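Local coordinates for protein ribonuclease T2 (Homo sapiens, PDB 3T0O) that cleaves single-stranded RNA, preferentially between purine and uridine, and so degrades microbial RNA into fragments sensed by the innate immune receptor TLR8, at residues V16-E21 / D75-F80; D64-M69 / R85-E90; D102-Q107 / F111-E116; R119-N124 / I175-T180. One frame throughout, in Å; residues are numbered along the deposited sequence.

In the fold
From the N terminus, strand 12-18 and the helix after it form the first half of contact 1, which closes on the loop 75-80 after 53 intervening residues. Contact 2 crosses it: 64-69 lies within the span that contact 1 closes, 85-90 beyond it, so the two helices flanking 75-80 pack together, and Asp75 touches Phe86. Contact 3 follows in series, a short closure at the start of helix 107-121, whose Phe111 meets Met69 of contact 2. Contact 4 comes last, laying the end of the same helix and the next one on strand 171-180, the sheet neighbour of strand 12-18; Glu68 and Arg119 join contacts 2 and 4 by a salt bridge.

Contact 1 (V16-E21 / D75-F80); sequences VQHWPE and DVIHSF
The His18 ring stands out from the end of its strand with CG between the backbone N and the carbonyl carbon (chi1 57°); Val76 (chi1 -64°) likewise holds CG2 between its backbone N and carbonyl carbon, and this methyl faces the imidazole. Val76 CG2 comes to 3.3 Å from His18 NE2, approaching the ring obliquely. Ile77 takes another side: its CD1 lies at the ring edge, close to the ring plane and 3.6 Å from His18 CE1. The extended end of Ile77 (chi2 171°) carries this methyl back to the histidine, although its first bond does not point at the other segment. The other branch of Val76 looks to Pro20, with CG1 4.1 Å from Pro20 CB, so one valine bridges the strand end and the first turn of the helix that follows. No hydrogen bond joins the two segments. The shape of the loop is fixed from within by Asp75, whose carboxylate gathers several backbone N-H groups. OD1 of Asp75 accepts from Ile77 N at 3.2 Å, which forms an Asx turn, and from Ser79 N at 2.9 Å, while Asp75 OD2 takes Phe80 N at 2.9 Å. Ser79 N and Phe80 N each meet their oxygen well out of the carboxylate plane. Beyond the two segments, His18 stacks on the ring of His41, a predicted active-site residue that Ile77 also touches. Loop 75-80 therefore packs beside the probable catalytic centre of this RNase T2 fold, against the end of a central sheet strand.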
loop_
_atom_site.group_PDB
_atom_site.type_symbol
_atom_site.label_atom_id
_atom_site.label_comp_id
_atom_site.label_asym_id
_atom_site.label_seq_id
_atom_site.Cartn_x
_atom_site.Cartn_y
_atom_site.Cartn_z
ATOM N N VAL A 16 0.539 3.634 -0.777
ATOM C CA VAL A 16 0.466 2.449 -1.622
ATOM C C VAL A 16 -0.119 1.360 -0.771
ATOM O O VAL A 16 0.403 1.034 0.324
ATOM C CB VAL A 16 1.895 2.045 -2.006
ATOM C CG1 VAL A 16 1.797 0.806 -2.939
ATOM C CG2 VAL A 16 2.539 3.255 -2.701
ATOM N N GLN A 17 -1.239 0.750 -1.211
ATOM C CA GLN A 17 -1.884 -0.323 -0.477
ATOM C C GLN A 17 -2.019 -1.496 -1.460
ATOM O O GLN A 17 -2.155 -1.285 -2.650
ATOM C CB GLN A 17 -3.267 0.128 -0.038
ATOM C CG GLN A 17 -3.168 1.234 1.010
ATOM C CD GLN A 17 -4.505 1.782 1.403
ATOM O OE1 GLN A 17 -4.982 2.807 0.838
ATOM N NE2 GLN A 17 -5.156 1.109 2.262
ATOM N N HIS A 18 -1.936 -2.696 -0.925
ATOM C CA HIS A 18 -1.956 -3.881 -1.798
ATOM C C HIS A 18 -2.847 -4.970 -1.261
ATOM O O HIS A 18 -3.219 -4.956 -0.113
ATOM C CB HIS A 18 -0.541 -4.337 -2.185
ATOM C CG HIS A 18 0.353 -4.633 -1.001
ATOM N ND1 HIS A 18 1.710 -4.801 -1.198
ATOM C CD2 HIS A 18 0.123 -4.724 0.326
ATOM C CE1 HIS A 18 2.260 -5.086 -0.027
ATOM N NE2 HIS A 18 1.342 -4.967 0.920
ATOM N N TRP A 19 -3.209 -5.883 -2.165
ATOM C CA TRP A 19 -4.157 -6.934 -1.885
ATOM C C TRP A 19 -3.377 -8.197 -1.681
ATOM O O TRP A 19 -2.809 -8.726 -2.609
ATOM C CB TRP A 19 -5.101 -7.033 -3.079
ATOM C CG TRP A 19 -6.156 -8.064 -2.875
ATOM C CD1 TRP A 19 -6.381 -9.229 -3.637
ATOM C CD2 TRP A 19 -7.173 -8.060 -1.864
ATOM N NE1 TRP A 19 -7.478 -9.901 -3.133
ATOM C CE2 TRP A 19 -7.966 -9.226 -2.049
ATOM C CE3 TRP A 19 -7.505 -7.170 -0.838
ATOM C CZ2 TRP A 19 -9.066 -9.532 -1.231
ATOM C CZ3 TRP A 19 -8.580 -7.482 -0.010
ATOM C CH2 TRP A 19 -9.322 -8.663 -0.180
ATOM N N PRO A 20 -3.312 -8.676 -0.446
ATOM C CA PRO A 20 -2.439 -9.814 -0.154
ATOM C C PRO A 20 -2.654 -11.029 -1.006
ATOM O O PRO A 20 -1.714 -11.645 -1.472
ATOM C CB PRO A 20 -2.793 -10.142 1.312
ATOM C CG PRO A 20 -2.972 -8.757 1.939
ATOM C CD PRO A 20 -3.829 -8.054 0.785
ATOM N N GLU A 21 -3.866 -11.402 -1.297
ATOM C CA GLU A 21 -4.018 -12.618 -2.105
ATOM C C GLU A 21 -3.396 -12.493 -3.487
ATOM O O GLU A 21 -2.918 -13.512 -4.037
ATOM C CB GLU A 21 -5.508 -12.902 -2.219
ATOM C CG GLU A 21 -5.885 -14.090 -3.165
ATOM C CD GLU A 21 -5.231 -15.399 -2.791
ATOM O OE1 GLU A 21 -5.029 -15.600 -1.602
ATOM O OE2 GLU A 21 -5.013 -16.265 -3.705
ATOM N N ASP A 75 4.013 -8.309 6.116
ATOM C CA ASP A 75 4.864 -8.614 4.984
ATOM C C ASP A 75 4.202 -9.618 4.106
ATOM O O ASP A 75 4.216 -10.795 4.373
ATOM C CB ASP A 75 6.196 -9.123 5.483
ATOM C CG ASP A 75 7.146 -9.476 4.356
ATOM O OD1 ASP A 75 6.737 -9.370 3.182
ATOM O OD2 ASP A 75 8.303 -9.886 4.655
ATOM N N VAL A 76 3.555 -9.118 3.069
ATOM C CA VAL A 76 2.834 -9.998 2.132
ATOM C C VAL A 76 3.455 -10.006 0.769
ATOM O O VAL A 76 2.789 -10.439 -0.194
ATOM C CB VAL A 76 1.340 -9.600 2.082
ATOM C CG1 VAL A 76 0.711 -9.850 3.460
ATOM C CG2 VAL A 76 1.149 -8.142 1.618
ATOM N N ILE A 77 4.743 -9.667 0.701
ATOM C CA ILE A 77 5.462 -9.816 -0.584
ATOM C C ILE A 77 6.466 -10.919 -0.396
ATOM O O ILE A 77 6.278 -11.984 -0.989
ATOM C CB ILE A 77 6.091 -8.514 -0.936
ATOM C CG1 ILE A 77 4.964 -7.499 -1.244
ATOM C CG2 ILE A 77 6.947 -8.735 -2.197
ATOM C CD1 ILE A 77 5.402 -6.122 -1.406
ATOM N N HIS A 78 7.510 -10.739 0.412
ATOM C CA HIS A 78 8.404 -11.857 0.636
ATOM C C HIS A 78 8.033 -12.745 1.788
ATOM O O HIS A 78 8.518 -13.903 1.879
ATOM C CB HIS A 78 9.793 -11.408 0.949
ATOM C CG HIS A 78 10.443 -10.726 -0.201
ATOM N ND1 HIS A 78 10.559 -11.307 -1.450
ATOM C CD2 HIS A 78 10.961 -9.483 -0.299
ATOM C CE1 HIS A 78 11.122 -10.428 -2.275
ATOM N NE2 HIS A 78 11.392 -9.324 -1.601
ATOM N N SER A 79 7.199 -12.158 2.663
ATOM C CA SER A 79 6.717 -12.918 3.795
ATOM C C SER A 79 7.869 -13.516 4.568
ATOM O O SER A 79 7.854 -14.708 4.888
ATOM C CB SER A 79 5.693 -14.005 3.369
ATOM O OG SER A 79 4.543 -13.344 2.858
ATOM N N PHE A 80 8.890 -12.716 4.869
ATOM C CA PHE A 80 9.998 -13.200 5.673
ATOM C C PHE A 80 9.465 -13.377 7.110
ATOM O O PHE A 80 8.511 -12.666 7.548
ATOM C CB PHE A 80 11.077 -12.110 5.674
ATOM C CG PHE A 80 11.790 -11.903 4.354
ATOM C CD1 PHE A 80 12.352 -12.996 3.670
ATOM C CD2 PHE A 80 11.937 -10.646 3.837
ATOM C CE1 PHE A 80 13.030 -12.823 2.465
ATOM C CE2 PHE A 80 12.701 -10.471 2.623
ATOM C CZ PHE A 80 13.200 -11.545 1.973
#

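Contact 2 (D64-M69 / R85-E90); sequences DLLPEM and RFWKHE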
loop_
_atom_site.group_PDB
_atom_site.type_symbol
_atom_site.label_atom_id
_atom_site.label_comp_id
_atom_site.label_asym_id
_atom_site.label_seq_id
_atom_site.Cartn_x
_atom_site.Cartn_y
_atom_site.Cartn_z
ATOM N N ASP A 64 5.707 0.955 19.962
ATOM C CA ASP A 64 4.334 1.215 20.326
ATOM C C ASP A 64 3.399 0.965 19.202
ATOM O O ASP A 64 2.201 0.824 19.415
ATOM C CB ASP A 64 4.139 2.647 20.858
ATOM C CG ASP A 64 4.852 2.868 22.180
ATOM O OD1 ASP A 64 5.440 1.895 22.701
ATOM O OD2 ASP A 64 4.836 4.004 22.716
ATOM N N LEU A 65 3.925 0.962 17.974
ATOM C CA LEU A 65 3.069 0.844 16.825
ATOM C C LEU A 65 2.973 -0.589 16.333
ATOM O O LEU A 65 2.200 -0.858 15.435
ATOM C CB LEU A 65 3.661 1.680 15.677
ATOM C CG LEU A 65 3.826 3.180 15.931
ATOM C CD1 LEU A 65 4.476 3.760 14.689
ATOM C CD2 LEU A 65 2.465 3.875 16.131
ATOM N N LEU A 66 3.703 -1.504 16.976
ATOM C CA LEU A 66 3.861 -2.846 16.397
ATOM C C LEU A 66 2.540 -3.621 16.247
ATOM O O LEU A 66 2.314 -4.240 15.247
ATOM C CB LEU A 66 4.986 -3.651 17.051
ATOM C CG LEU A 66 6.346 -2.972 16.786
ATOM C CD1 LEU A 66 7.419 -3.715 17.572
ATOM C CD2 LEU A 66 6.666 -2.786 15.291
ATOM N N PRO A 67 1.606 -3.522 17.196
ATOM C CA PRO A 67 0.418 -4.253 16.921
ATOM C C PRO A 67 -0.309 -3.776 15.681
ATOM O O PRO A 67 -0.790 -4.601 14.938
ATOM C CB PRO A 67 -0.423 -4.041 18.198
ATOM C CG PRO A 67 0.645 -3.904 19.262
ATOM C CD PRO A 67 1.718 -3.114 18.606
ATOM N N GLU A 68 -0.409 -2.476 15.469
ATOM C CA GLU A 68 -1.011 -1.950 14.267
ATOM C C GLU A 68 -0.191 -2.281 13.034
ATOM O O GLU A 68 -0.753 -2.580 11.957
ATOM C CB GLU A 68 -1.174 -0.461 14.332
ATOM C CG GLU A 68 -2.370 -0.027 15.169
ATOM C CD GLU A 68 -2.528 1.479 15.067
ATOM O OE1 GLU A 68 -2.181 2.150 16.058
ATOM O OE2 GLU A 68 -2.933 1.964 13.978
ATOM N N MET A 69 1.129 -2.195 13.146
ATOM C CA MET A 69 1.978 -2.565 11.989
ATOM C C MET A 69 1.797 -4.033 11.615
ATOM O O MET A 69 1.788 -4.362 10.420
ATOM C CB MET A 69 3.478 -2.321 12.212
ATOM C CG MET A 69 3.818 -0.980 12.678
ATOM S SD MET A 69 4.022 0.044 11.229
ATOM C CE MET A 69 5.416 -0.718 10.451
ATOM N N ARG A 85 12.168 -6.994 8.534
ATOM C CA ARG A 85 12.969 -6.809 7.305
ATOM C C ARG A 85 12.215 -5.952 6.318
ATOM O O ARG A 85 12.775 -5.101 5.628
ATOM C CB ARG A 85 13.313 -8.124 6.597
ATOM C CG ARG A 85 13.941 -9.198 7.429
ATOM C CD ARG A 85 14.389 -10.349 6.501
ATOM N NE ARG A 85 15.278 -9.913 5.419
ATOM C CZ ARG A 85 15.905 -10.743 4.578
ATOM N NH1 ARG A 85 15.729 -12.057 4.690
ATOM N NH2 ARG A 85 16.714 -10.270 3.629
ATOM N N PHE A 86 10.918 -6.161 6.214
ATOM C CA PHE A 86 10.113 -5.325 5.282
ATOM C C PHE A 86 10.042 -3.894 5.726
ATOM O O PHE A 86 10.215 -3.003 4.930
ATOM C CB PHE A 86 8.737 -5.996 5.180
ATOM C CG PHE A 86 7.684 -5.228 4.468
ATOM C CD1 PHE A 86 7.939 -4.594 3.292
ATOM C CD2 PHE A 86 6.370 -5.230 4.965
ATOM C CE1 PHE A 86 6.909 -3.900 2.611
ATOM C CE2 PHE A 86 5.375 -4.587 4.328
ATOM C CZ PHE A 86 5.635 -3.884 3.137
ATOM N N TRP A 87 9.792 -3.690 7.024
ATOM C CA TRP A 87 9.641 -2.318 7.504
ATOM C C TRP A 87 11.005 -1.606 7.407
ATOM O O TRP A 87 11.029 -0.398 7.123
ATOM C CB TRP A 87 9.165 -2.371 8.975
ATOM C CG TRP A 87 7.860 -2.991 9.074
ATOM C CD1 TRP A 87 6.855 -2.999 8.134
ATOM C CD2 TRP A 87 7.401 -3.744 10.182
ATOM N NE1 TRP A 87 5.767 -3.729 8.628
ATOM C CE2 TRP A 87 6.070 -4.195 9.871
ATOM C CE3 TRP A 87 7.977 -4.107 11.392
ATOM C CZ2 TRP A 87 5.313 -4.963 10.787
ATOM C CZ3 TRP A 87 7.237 -4.850 12.289
ATOM C CH2 TRP A 87 5.942 -5.290 11.977
ATOM N N LYS A 88 12.103 -2.338 7.624
ATOM C CA LYS A 88 13.413 -1.754 7.503
ATOM C C LYS A 88 13.555 -1.260 6.045
ATOM O O LYS A 88 14.080 -0.167 5.817
ATOM C CB LYS A 88 14.464 -2.805 7.834
ATOM C CG LYS A 88 15.885 -2.344 7.512
ATOM C CD LYS A 88 16.839 -3.484 7.934
ATOM C CE LYS A 88 18.204 -3.363 7.290
ATOM N NZ LYS A 88 18.959 -2.258 7.928
ATOM N N HIS A 89 13.191 -2.139 5.096
ATOM C CA HIS A 89 13.279 -1.776 3.676
ATOM C C HIS A 89 12.475 -0.511 3.394
ATOM O O HIS A 89 12.960 0.430 2.752
ATOM C CB HIS A 89 12.746 -2.937 2.814
ATOM C CG HIS A 89 12.619 -2.603 1.362
ATOM N ND1 HIS A 89 13.679 -2.707 0.493
ATOM C CD2 HIS A 89 11.555 -2.195 0.624
ATOM C CE1 HIS A 89 13.293 -2.320 -0.714
ATOM N NE2 HIS A 89 12.010 -2.020 -0.668
ATOM N N GLU A 90 11.276 -0.441 3.937
ATOM C CA GLU A 90 10.422 0.708 3.690
ATOM C C GLU A 90 11.041 1.941 4.310
ATOM O O GLU A 90 10.978 3.039 3.725
ATOM C CB GLU A 90 9.036 0.506 4.241
ATOM C CG GLU A 90 8.307 -0.593 3.381
ATOM C CD GLU A 90 8.050 -0.169 1.943
ATOM O OE1 GLU A 90 7.634 0.985 1.682
ATOM O OE2 GLU A 90 8.296 -1.015 1.056
#
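Trp87 NE1 donates a hydrogen bond to the backbone O of Trp73, which helps set the rotation of the indole that helix 84-98 of the RNase T2 fold extends toward helix 66-72. Across the helix-helix contact itself the forces are apolar, led by a Met-aromatic contact. In the conformer described, one of two modelled, Met69 CE sits over the five-membered ring of Trp87 as a CH-pi contact, 3.4 Å from its centroid and 2° off its normal. In this same copy, successive bends in the methionine chain (chi2 -87°, chi3 -64°) fold CE onto that face, leaving SD farther above it, 5.0 Å from the same centroid. The two side chains slide past each other in opposite directions, so the base of Met69 meets the six-membered ring: Met69 CB is 3.5 Å from Trp87 CZ2. Phe111 and Leu115 of helix 107-121 also touch Met69, making it a meeting point for a third helix. One turn along the indole-bearing helix, Glu90, an active-site residue by similarity, hydrogen-bonds through OE1 to Trp44 NE1. At the far end of the indole, Leu66 crosses obliquely and sets CD2 3.7 Å from Trp87 CZ3.

Contact 3 (D102-Q107 / F111-E116); sequences DALNSQ and FGRSLE
Gln107 O accepts the backbone N-H of Phe111 at 2.9 Å in a nearly straight bond (169° at the hydrogen), the first-turn i to i+4 bond of helix 107-121. Segment 102-107 is the approach to that helix in the RNase T2 fold, and Ser106 is its N-cap, its OG accepting from Lys109 N. The same carbonyl oxygen also touches the Phe111 ring: Gln107 O lies at the ring edge, near its plane, 3.2 Å from Phe111 CD2. With CG beside its backbone N (chi1 -76°), Phe111 keeps the ring back along the helix toward this oxygen; the ring also packs on Met69 and Trp91, placing it close to Glu90, an active-site residue by similarity. The buried amide of Gln107 is held at both ends outside the segments, NE2 by Pro56 O and OE1 by Asn58 N. Earlier in the incoming chain, Leu104 lies against the helix half a turn beyond Phe111, where it crosses Arg113 obliquely. The leucine methyl meets the aliphatic base of the arginine, Leu104 CD2 lying 3.5 Å from Arg113 CB and equally near its CG. Past the bend at chi2 (63°) the guanidinium reaches polar partners, Arg113 NE bonding to Gln184 OE1 and NH2 to Asp183 O. Its remaining nitrogen makes a salt bridge along the helix, Arg113 NH1 to Glu116 OE1 at 2.8 Å, from above the carboxylate plane.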
loop_
_atom_site.group_PDB
_atom_site.type_symbol
_atom_site.label_atom_id
_atom_site.label_comp_id
_atom_site.label_asym_id
_atom_site.label_seq_id
_atom_site.Cartn_x
_atom_site.Cartn_y
_atom_site.Cartn_z
ATOM N N ASP A 102 8.251 17.726 8.164
ATOM C CA ASP A 102 8.333 17.772 9.647
ATOM C C ASP A 102 7.402 16.731 10.244
ATOM O O ASP A 102 7.803 16.008 11.160
ATOM C CB ASP A 102 7.980 19.142 10.246
ATOM C CG ASP A 102 9.114 20.155 10.195
ATOM O OD1 ASP A 102 10.215 19.879 9.701
ATOM O OD2 ASP A 102 8.849 21.284 10.619
ATOM N N ALA A 103 6.218 16.565 9.650
ATOM C CA ALA A 103 5.254 15.577 10.176
ATOM C C ALA A 103 5.747 14.139 10.088
ATOM O O ALA A 103 5.186 13.277 10.769
ATOM C CB ALA A 103 3.931 15.652 9.422
ATOM N N LEU A 104 6.804 13.903 9.311
ATOM C CA LEU A 104 7.284 12.550 9.060
ATOM C C LEU A 104 8.750 12.420 9.444
ATOM O O LEU A 104 9.410 11.463 8.997
ATOM C CB LEU A 104 7.165 12.226 7.550
ATOM C CG LEU A 104 5.760 12.414 6.950
ATOM C CD1 LEU A 104 5.804 12.132 5.470
ATOM C CD2 LEU A 104 4.728 11.566 7.668
ATOM N N ASN A 105 9.239 13.341 10.280
ATOM C CA ASN A 105 10.681 13.530 10.461
ATOM C C ASN A 105 11.330 12.638 11.528
ATOM O O ASN A 105 12.427 12.927 12.003
ATOM C CB ASN A 105 11.015 15.026 10.601
ATOM C CG ASN A 105 10.737 15.546 11.989
ATOM O OD1 ASN A 105 10.130 14.852 12.805
ATOM N ND2 ASN A 105 11.126 16.776 12.261
ATOM N N SER A 106 10.686 11.530 11.853
ATOM C CA SER A 106 11.299 10.531 12.720
ATOM C C SER A 106 10.698 9.215 12.311
ATOM O O SER A 106 9.685 9.203 11.668
ATOM C CB SER A 106 11.029 10.807 14.209
ATOM O OG SER A 106 9.641 10.569 14.524
ATOM N N GLN A 107 11.333 8.117 12.698
ATOM C CA GLN A 107 10.756 6.836 12.398
ATOM C C GLN A 107 9.347 6.714 12.966
ATOM O O GLN A 107 8.401 6.245 12.272
ATOM C CB GLN A 107 11.669 5.672 12.790
ATOM C CG GLN A 107 12.931 5.733 11.922
ATOM C CD GLN A 107 13.925 4.653 12.239
ATOM O OE1 GLN A 107 13.534 3.535 12.497
ATOM N NE2 GLN A 107 15.251 4.992 12.191
ATOM N N PHE A 111 6.126 6.190 10.428
ATOM C CA PHE A 111 5.297 5.017 10.453
ATOM C C PHE A 111 3.946 5.312 11.105
ATOM O O PHE A 111 2.929 4.772 10.625
ATOM C CB PHE A 111 6.027 3.872 11.178
ATOM C CG PHE A 111 7.073 3.245 10.347
ATOM C CD1 PHE A 111 6.737 2.296 9.396
ATOM C CD2 PHE A 111 8.417 3.526 10.557
ATOM C CE1 PHE A 111 7.763 1.689 8.633
ATOM C CE2 PHE A 111 9.417 2.955 9.800
ATOM C CZ PHE A 111 9.109 2.033 8.851
ATOM N N GLY A 112 3.904 6.194 12.111
ATOM C CA GLY A 112 2.644 6.449 12.769
ATOM C C GLY A 112 1.718 7.191 11.833
ATOM O O GLY A 112 0.493 6.924 11.827
ATOM N N ARG A 113 2.275 8.122 11.055
ATOM C CA ARG A 113 1.425 8.879 10.132
ATOM C C ARG A 113 0.915 8.007 9.029
ATOM O O ARG A 113 -0.214 8.142 8.557
ATOM C CB ARG A 113 2.161 10.137 9.583
ATOM C CG ARG A 113 1.369 10.949 8.601
ATOM C CD ARG A 113 0.079 11.534 9.245
ATOM N NE ARG A 113 -0.509 12.514 8.339
ATOM C CZ ARG A 113 -1.797 12.829 8.315
ATOM N NH1 ARG A 113 -2.634 12.221 9.145
ATOM N NH2 ARG A 113 -2.248 13.711 7.446
ATOM N N SER A 114 1.760 7.071 8.578
ATOM C CA SER A 114 1.369 6.117 7.584
ATOM C C SER A 114 0.201 5.301 8.041
ATOM O O SER A 114 -0.784 5.128 7.327
ATOM C CB SER A 114 2.556 5.198 7.271
ATOM O OG SER A 114 3.563 5.993 6.646
ATOM N N LEU A 115 0.256 4.828 9.272
ATOM C CA LEU A 115 -0.883 4.069 9.797
ATOM C C LEU A 115 -2.108 4.938 9.925
ATOM O O LEU A 115 -3.223 4.453 9.680
ATOM C CB LEU A 115 -0.528 3.528 11.182
ATOM C CG LEU A 115 0.545 2.456 11.150
ATOM C CD1 LEU A 115 1.105 2.242 12.560
ATOM C CD2 LEU A 115 -0.002 1.142 10.661
ATOM N N GLU A 116 -1.940 6.188 10.337
ATOM C CA GLU A 116 -3.108 7.077 10.459
ATOM C C GLU A 116 -3.747 7.282 9.146
ATOM O O GLU A 116 -4.968 7.208 9.038
ATOM C CB GLU A 116 -2.640 8.405 11.015
ATOM C CG GLU A 116 -3.700 9.363 11.353
ATOM C CD GLU A 116 -3.087 10.541 12.106
ATOM O OE1 GLU A 116 -2.052 11.089 11.652
ATOM O OE2 GLU A 116 -3.619 10.909 13.177
#

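Contact 4 (R119-N124 / I175-T180); sequences RELDLN and IELCLT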
loop_
_atom_site.group_PDB
_atom_site.type_symbol
_atom_site.label_atom_id
_atom_site.label_comp_id
_atom_site.label_asym_id
_atom_site.label_seq_id
_atom_site.Cartn_x
_atom_site.Cartn_y
_atom_site.Cartn_z
ATOM N N ARG A 119 -5.872 4.403 8.092
ATOM C CA ARG A 119 -7.149 4.393 8.822
ATOM C C ARG A 119 -8.132 5.413 8.271
ATOM O O ARG A 119 -9.350 5.171 8.232
ATOM C CB ARG A 119 -6.892 4.685 10.332
ATOM C CG ARG A 119 -6.030 3.596 11.006
ATOM C CD ARG A 119 -5.929 3.711 12.550
ATOM N NE ARG A 119 -5.514 5.030 13.024
ATOM C CZ ARG A 119 -4.306 5.362 13.480
ATOM N NH1 ARG A 119 -3.303 4.499 13.518
ATOM N NH2 ARG A 119 -4.102 6.602 13.900
ATOM N N GLU A 120 -7.602 6.606 7.955
ATOM C CA GLU A 120 -8.432 7.709 7.512
ATOM C C GLU A 120 -8.894 7.421 6.093
ATOM O O GLU A 120 -10.058 7.704 5.724
ATOM C CB GLU A 120 -7.649 9.022 7.575
ATOM C CG GLU A 120 -7.412 9.443 9.014
ATOM C CD GLU A 120 -6.586 10.689 9.128
ATOM O OE1 GLU A 120 -6.113 11.244 8.110
ATOM O OE2 GLU A 120 -6.447 11.115 10.274
ATOM N N LEU A 121 -8.028 6.848 5.269
ATOM C CA LEU A 121 -8.494 6.576 3.945
ATOM C C LEU A 121 -9.521 5.441 3.912
ATOM O O LEU A 121 -10.531 5.448 3.162
ATOM C CB LEU A 121 -7.311 6.165 3.077
ATOM C CG LEU A 121 -6.419 7.393 2.892
ATOM C CD1 LEU A 121 -5.098 6.871 2.270
ATOM C CD2 LEU A 121 -7.050 8.482 1.965
ATOM N N ASP A 122 -9.290 4.439 4.804
ATOM C CA ASP A 122 -10.172 3.271 4.864
ATOM C C ASP A 122 -10.645 2.724 3.536
ATOM O O ASP A 122 -11.846 2.602 3.277
ATOM C CB ASP A 122 -11.299 3.476 5.849
ATOM C CG ASP A 122 -11.886 2.107 6.328
ATOM O OD1 ASP A 122 -11.408 1.046 5.846
ATOM O OD2 ASP A 122 -12.787 2.214 7.179
ATOM N N LEU A 123 -9.643 2.376 2.732
ATOM C CA LEU A 123 -9.924 1.819 1.422
ATOM C C LEU A 123 -10.767 0.563 1.479
ATOM O O LEU A 123 -11.622 0.392 0.666
ATOM C CB LEU A 123 -8.567 1.566 0.741
ATOM C CG LEU A 123 -8.667 0.713 -0.539
ATOM C CD1 LEU A 123 -9.367 1.505 -1.691
ATOM C CD2 LEU A 123 -7.214 0.355 -0.915
ATOM N N ASN A 124 -10.560 -0.252 2.487
ATOM C CA ASN A 124 -11.353 -1.441 2.645
ATOM C C ASN A 124 -12.849 -1.136 2.805
ATOM O O ASN A 124 -13.676 -1.764 2.100
ATOM C CB ASN A 124 -10.854 -2.224 3.800
ATOM C CG ASN A 124 -9.613 -2.930 3.446
ATOM O OD1 ASN A 124 -9.690 -3.871 2.649
ATOM N ND2 ASN A 124 -8.487 -2.552 4.061
ATOM N N ILE A 175 -3.263 -0.377 -5.068
ATOM C CA ILE A 175 -3.977 0.874 -5.320
ATOM C C ILE A 175 -3.168 1.966 -4.692
ATOM O O ILE A 175 -2.755 1.850 -3.523
ATOM C CB ILE A 175 -5.335 0.783 -4.737
ATOM C CG1 ILE A 175 -6.192 -0.254 -5.534
ATOM C CG2 ILE A 175 -5.981 2.209 -4.637
ATOM C CD1 ILE A 175 -7.600 -0.507 -4.886
ATOM N N GLU A 176 -2.868 2.964 -5.474
ATOM C CA GLU A 176 -1.986 4.097 -5.041
ATOM C C GLU A 176 -2.810 5.349 -5.031
ATOM O O GLU A 176 -3.559 5.625 -5.959
ATOM C CB GLU A 176 -0.789 4.286 -5.948
ATOM C CG GLU A 176 0.002 2.951 -5.986
ATOM C CD GLU A 176 1.253 3.083 -6.738
ATOM O OE1 GLU A 176 1.390 4.044 -7.470
ATOM O OE2 GLU A 176 2.091 2.175 -6.626
ATOM N N LEU A 177 -2.660 6.142 -3.963
ATOM C CA LEU A 177 -3.356 7.451 -3.849
ATOM C C LEU A 177 -2.249 8.451 -3.518
ATOM O O LEU A 177 -1.465 8.260 -2.580
ATOM C CB LEU A 177 -4.383 7.462 -2.718
ATOM C CG LEU A 177 -5.610 6.549 -3.008
ATOM C CD1 LEU A 177 -6.314 6.147 -1.707
ATOM C CD2 LEU A 177 -6.521 7.334 -3.966
ATOM N N CYS A 178 -2.202 9.533 -4.285
ATOM C CA CYS A 178 -1.163 10.534 -4.030
ATOM C C CYS A 178 -1.623 11.504 -2.947
ATOM O O CYS A 178 -2.803 11.799 -2.787
ATOM C CB CYS A 178 -0.813 11.275 -5.296
ATOM S SG CYS A 178 0.159 10.123 -6.352
ATOM N N LEU A 179 -0.635 12.011 -2.212
ATOM C CA LEU A 179 -0.891 12.847 -1.021
ATOM C C LEU A 179 0.062 14.009 -1.013
ATOM O O LEU A 179 1.207 13.913 -1.479
ATOM C CB LEU A 179 -0.687 12.038 0.292
ATOM C CG LEU A 179 -1.551 10.805 0.440
ATOM C CD1 LEU A 179 -1.075 10.056 1.692
ATOM C CD2 LEU A 179 -3.000 11.168 0.585
ATOM N N THR A 180 -0.396 15.135 -0.501
ATOM C CA THR A 180 0.468 16.332 -0.534
ATOM C C THR A 180 1.651 16.164 0.391
ATOM O O THR A 180 1.598 15.466 1.379
ATOM C CB THR A 180 -0.276 17.601 -0.158
ATOM O OG1 THR A 180 -0.743 17.484 1.214
ATOM C CG2 THR A 180 -1.443 17.827 -1.168
#
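This is a purely apolar helix-on-sheet contact in the core of the alpha/beta RNase T2 fold, where the junction of helices 107-121 and 123-129 lies on strand 171-180. Leu121 ends the first helix and Leu123 begins the second, and both direct their side chains at the strand. Between them Asp122 leaves helical geometry with positive phi (40°), then serves as N-cap of the next helix, so the chain changes course while its two leucines keep facing the sheet. On the strand, the alternation of side chains turns Ile175 and Leu177 toward the helices, and Glu176 and Cys178 to the other face, where Cys178 is disulfide-bonded to Cys189. Leu121 meets Leu177 methyl to methyl, CD1 to CD1 at 4.2 Å. Tyr152 of helix 141-152 touches both Leu123 and Leu177, while Leu148 of that helix touches Leu123 and Ile175, so helix 141-152 packs against the same side chains. Leu123 holds CG anti to its backbone N (chi1 168°), which presents its forked end to the isoleucine as the side chains cross at a slant. Both methyls of the fork meet one atom: Ile175 CD1 is 4.1 Å from Leu123 CD2 and 4.2 Å from Leu123 CD1.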